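Side-chain contacts in NEDD8-conjugating enzyme UBC12 (Saccharomyces cerevisiae, PDB 3O2U), which accepts the ubiquitin-like protein RUB1 (NEDD8) from its E1 complex and catalyses its covalent attachment to other proteins, chiefly the cullin CDC53: residues 132-135 against 136-140; 42-45 against 46-49. All coordinates share one frame; numbering follows the deposited sequence.

In the fold
Contact 2 comes first along the chain, where the loop after helix 29-39 turns into strand 47-51, an outermost strand of the four-stranded antiparallel sheet. Contact 1 follows some eighty residues later, within helix 131-143, which packs against that sheet in the UBC core. Their centres lie about 10 Å apart and they touch directly. The bridge is Ile-135, whose CG2 meets Val-47 CG1 at 3.6 Å and whose CD1 reaches Leu-49 CD1, while Gln-132 OE1 and Asp-42 N form a probable hydrogen bond. Together they join helix 131-143 to strand 47-51 and the loop leading into it, with contact 1 the nearer of the two to the centre of the chain.

Contact 1. Residues 132-135 against 136-140; sequences QSII and TGLLF
Gln-132 offers one backbone oxygen to two groups of Thr-136 a turn later: Thr-136 N binds Gln-132 O at 2.8 Å and Thr-136 OG1 binds the same oxygen at 2.9 Å, from opposite faces of the carbonyl plane. The hydroxyl can fold back because OG1 stands beside its own backbone N (chi1 -62°). It sits above the plane, 38° out of it, away from a lone pair. Gln-132 NE2 lies 3.9 Å from Thr-136 OG1; both ends of that amide are hydrogen-bonded outside the two segments, OE1 to Asp-42 N. Ser-133 O takes the N-H of Gly-137, while the Ser-133 hydroxyl turns back to Asp-130 OD1. These i to i+4 bonds belong to helix 131-143, which lies against the antiparallel sheet of the UBC fold. Ile-134 O receives Leu-138 N at 2.9 Å, and on the same flank Ile-134 CG2 packs against Leu-138 CD1 at 4.2 Å; Leu-138 also rests on Leu-118, next to the predicted catalytic Cys-117. Ile-135 O accepts Leu-139 N at 3.0 Å, with Leu-139 CB beside that oxygen, whereas the Ile-135 side chain leaves the helix toward the sheet, where it also meets Val-68.

Contact 2. Residues 42-45 against 46-49; sequences DLPP and TVTL
Pro-44 to Val-47 form a type I beta turn, closed by a hydrogen bond from Val-47 N to Pro-44 O of 2.9 Å, with the donor 46° out of the carbonyl plane. The turn swings the chain from the loop after helix 29-39 into strand 47-51, the first strand of the UBC sheet, and brings the side chains before it into contact with those after it. Leu-43 makes two of the three apolar side-chain contacts. Its CG stands beside the backbone N (chi1 -61°), and the two methyls at its end divide the work: CD2 meets Val-47 CG1 at 3.9 Å, while CD1 lies 3.8 Å from Val-47 O and 4.1 Å from Leu-49 CB. Leu-43 runs across both of these neighbours at about a right angle. The ring of Pro-44 is shared in the same way, CG reaching Val-47 CG2 at 4.3 Å and Thr-46 OG1 at 3.6 Å. A chi1 of 45°, which sets OG1 between the backbone N and the carbonyl carbon and leaves CG2 beside the N, brings that hydroxyl up to CG and CB of Pro-44, the two side chains crossing at about a right angle. Within the turn Thr-46 is hydrogen-bonded through its backbone to Arg-71, and beyond it Thr-48 likewise to Ile-69 of strand 65-70. Ile-135 of helix 131-143 packs on Leu-43, so the apolar side chains here continue into the layer between helix and sheet. Among the side chains the contact is almost wholly apolar, carried by methyls and a proline ring; the single hydrogen bond between 42-45 and 46-49 is made by backbone atoms, consistent with a backbone bond setting the turn and apolar packing keeping Leu-43 against the strand.

Contact 1. Residues 132-135 against 136-140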
loop_
_atom_site.group_PDB
_atom_site.type_symbol
_atom_site.label_atom_id
_atom_site.label_comp_id
_atom_site.label_asym_id
_atom_site.label_seq_id
_atom_site.Cartn_x
_atom_site.Cartn_y
_atom_site.Cartn_z
ATOM N N GLN A 132 7.197 -6.023 5.035
ATOM C CA GLN A 132 8.467 -5.821 4.321
ATOM C C GLN A 132 8.312 -6.226 2.849
ATOM O O GLN A 132 8.780 -5.527 1.957
ATOM C CB GLN A 132 9.596 -6.631 4.961
ATOM C CG GLN A 132 10.911 -6.572 4.205
ATOM C CD GLN A 132 11.770 -5.425 4.645
ATOM O OE1 GLN A 132 11.630 -4.928 5.759
ATOM N NE2 GLN A 132 12.679 -4.997 3.779
ATOM N N SER A 133 7.644 -7.354 2.614
ATOM C CA SER A 133 7.407 -7.862 1.258
ATOM C C SER A 133 6.562 -6.917 0.453
ATOM O O SER A 133 6.847 -6.664 -0.703
ATOM C CB SER A 133 6.689 -9.204 1.315
ATOM O OG SER A 133 7.441 -10.117 2.089
ATOM N N ILE A 134 5.487 -6.417 1.057
ATOM C CA ILE A 134 4.636 -5.497 0.345
ATOM C C ILE A 134 5.440 -4.268 -0.046
ATOM O O ILE A 134 5.418 -3.839 -1.203
ATOM C CB ILE A 134 3.416 -5.091 1.194
ATOM C CG1 ILE A 134 2.512 -6.322 1.406
ATOM C CG2 ILE A 134 2.676 -3.964 0.506
ATOM C CD1 ILE A 134 1.532 -6.215 2.577
ATOM N N ILE A 135 6.158 -3.712 0.922
ATOM C CA ILE A 135 6.926 -2.503 0.671
ATOM C C ILE A 135 8.000 -2.727 -0.402
ATOM O O ILE A 135 8.175 -1.908 -1.312
ATOM C CB ILE A 135 7.529 -1.952 1.962
ATOM C CG1 ILE A 135 6.396 -1.375 2.846
ATOM C CG2 ILE A 135 8.569 -0.881 1.628
ATOM C CD1 ILE A 135 6.881 -0.855 4.188
ATOM N N THR A 136 8.711 -3.841 -0.308
ATOM C CA THR A 136 9.693 -4.149 -1.330
ATOM C C THR A 136 9.022 -4.266 -2.704
ATOM O O THR A 136 9.579 -3.837 -3.705
ATOM C CB THR A 136 10.434 -5.447 -0.997
ATOM O OG1 THR A 136 11.138 -5.267 0.236
ATOM C CG2 THR A 136 11.428 -5.793 -2.111
ATOM N N GLY A 137 7.819 -4.844 -2.738
ATOM C CA GLY A 137 7.054 -4.971 -3.970
ATOM C C GLY A 137 6.667 -3.643 -4.596
ATOM O O GLY A 137 6.719 -3.482 -5.819
ATOM N N LEU A 138 6.281 -2.684 -3.761
ATOM C CA LEU A 138 5.943 -1.338 -4.233
ATOM C C LEU A 138 7.199 -0.662 -4.802
ATOM O O LEU A 138 7.161 -0.002 -5.826
ATOM C CB LEU A 138 5.335 -0.516 -3.089
ATOM C CG LEU A 138 3.979 -1.053 -2.607
ATOM C CD1 LEU A 138 3.443 -0.280 -1.395
ATOM C CD2 LEU A 138 2.973 -1.044 -3.744
ATOM N N LEU A 139 8.324 -0.854 -4.141
ATOM C CA LEU A 139 9.569 -0.297 -4.647
ATOM C C LEU A 139 9.861 -0.876 -6.037
ATOM O O LEU A 139 10.053 -0.136 -6.997
ATOM C CB LEU A 139 10.705 -0.618 -3.692
ATOM C CG LEU A 139 12.077 -0.070 -4.106
ATOM C CD1 LEU A 139 12.002 1.420 -4.395
ATOM C CD2 LEU A 139 13.122 -0.370 -3.034
ATOM N N PHE A 140 9.857 -2.201 -6.128
ATOM C CA PHE A 140 10.204 -2.937 -7.351
ATOM C C PHE A 140 9.337 -2.559 -8.566
ATOM O O PHE A 140 9.768 -2.685 -9.713
ATOM C CB PHE A 140 10.104 -4.444 -7.064
ATOM C CG PHE A 140 10.798 -5.316 -8.076
ATOM C CD1 PHE A 140 12.178 -5.326 -8.174
ATOM C CD2 PHE A 140 10.065 -6.141 -8.919
ATOM C CE1 PHE A 140 12.818 -6.144 -9.113
ATOM C CE2 PHE A 140 10.698 -6.955 -9.854
ATOM C CZ PHE A 140 12.071 -6.957 -9.949
#

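Contact 2. Residues 42-45 against 46-49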
loop_
_atom_site.group_PDB
_atom_site.type_symbol
_atom_site.label_atom_id
_atom_site.label_comp_id
_atom_site.label_asym_id
_atom_site.label_seq_id
_atom_site.Cartn_x
_atom_site.Cartn_y
_atom_site.Cartn_z
ATOM N N ASP A 42 13.070 -3.658 7.610
ATOM C CA ASP A 42 14.444 -3.381 7.243
ATOM C C ASP A 42 14.427 -2.580 5.948
ATOM O O ASP A 42 14.698 -3.114 4.878
ATOM C CB ASP A 42 15.196 -4.696 7.051
ATOM C CG ASP A 42 16.686 -4.501 6.916
ATOM O OD1 ASP A 42 17.328 -4.123 7.918
ATOM O OD2 ASP A 42 17.217 -4.745 5.811
ATOM N N LEU A 43 14.091 -1.297 6.045
ATOM C CA LEU A 43 13.823 -0.491 4.851
ATOM C C LEU A 43 15.097 0.048 4.211
ATOM O O LEU A 43 16.017 0.457 4.917
ATOM C CB LEU A 43 12.918 0.691 5.210
ATOM C CG LEU A 43 11.513 0.451 5.779
ATOM C CD1 LEU A 43 10.938 1.742 6.355
ATOM C CD2 LEU A 43 10.594 -0.106 4.716
ATOM N N PRO A 44 15.149 0.071 2.867
ATOM C CA PRO A 44 16.259 0.779 2.223
ATOM C C PRO A 44 16.031 2.285 2.312
ATOM O O PRO A 44 14.903 2.725 2.588
ATOM C CB PRO A 44 16.190 0.311 0.763
ATOM C CG PRO A 44 14.795 -0.156 0.554
ATOM C CD PRO A 44 14.237 -0.564 1.896
ATOM N N PRO A 45 17.091 3.077 2.089
ATOM C CA PRO A 45 17.008 4.536 2.238
ATOM C C PRO A 45 16.015 5.153 1.253
ATOM O O PRO A 45 15.585 6.286 1.442
ATOM C CB PRO A 45 18.443 5.006 1.935
ATOM C CG PRO A 45 19.296 3.809 2.200
ATOM C CD PRO A 45 18.460 2.630 1.782
ATOM N N THR A 46 15.633 4.394 0.233
ATOM C CA THR A 46 14.677 4.867 -0.759
ATOM C C THR A 46 13.223 4.745 -0.300
ATOM O O THR A 46 12.307 5.149 -1.017
ATOM C CB THR A 46 14.825 4.079 -2.051
ATOM O OG1 THR A 46 14.934 2.692 -1.714
ATOM C CG2 THR A 46 16.088 4.519 -2.803
ATOM N N VAL A 47 13.011 4.183 0.882
ATOM C CA VAL A 47 11.657 4.048 1.403
ATOM C C VAL A 47 11.529 4.575 2.815
ATOM O O VAL A 47 12.270 4.171 3.714
ATOM C CB VAL A 47 11.162 2.597 1.399
ATOM C CG1 VAL A 47 9.724 2.528 1.986
ATOM C CG2 VAL A 47 11.185 2.024 -0.019
ATOM N N THR A 48 10.575 5.470 3.016
ATOM C CA THR A 48 10.281 5.935 4.360
ATOM C C THR A 48 8.825 5.606 4.705
ATOM O O THR A 48 7.989 5.428 3.814
ATOM C CB THR A 48 10.572 7.423 4.490
ATOM O OG1 THR A 48 9.702 8.162 3.630
ATOM C CG2 THR A 48 12.009 7.703 4.075
ATOM N N LEU A 49 8.526 5.500 5.991
ATOM C CA LEU A 49 7.225 5.015 6.428
ATOM C C LEU A 49 6.749 5.851 7.606
ATOM O O LEU A 49 7.523 6.139 8.512
ATOM C CB LEU A 49 7.317 3.541 6.818
ATOM C CG LEU A 49 6.006 2.858 7.201
ATOM C CD1 LEU A 49 6.109 1.364 7.087
ATOM C CD2 LEU A 49 5.598 3.238 8.624
#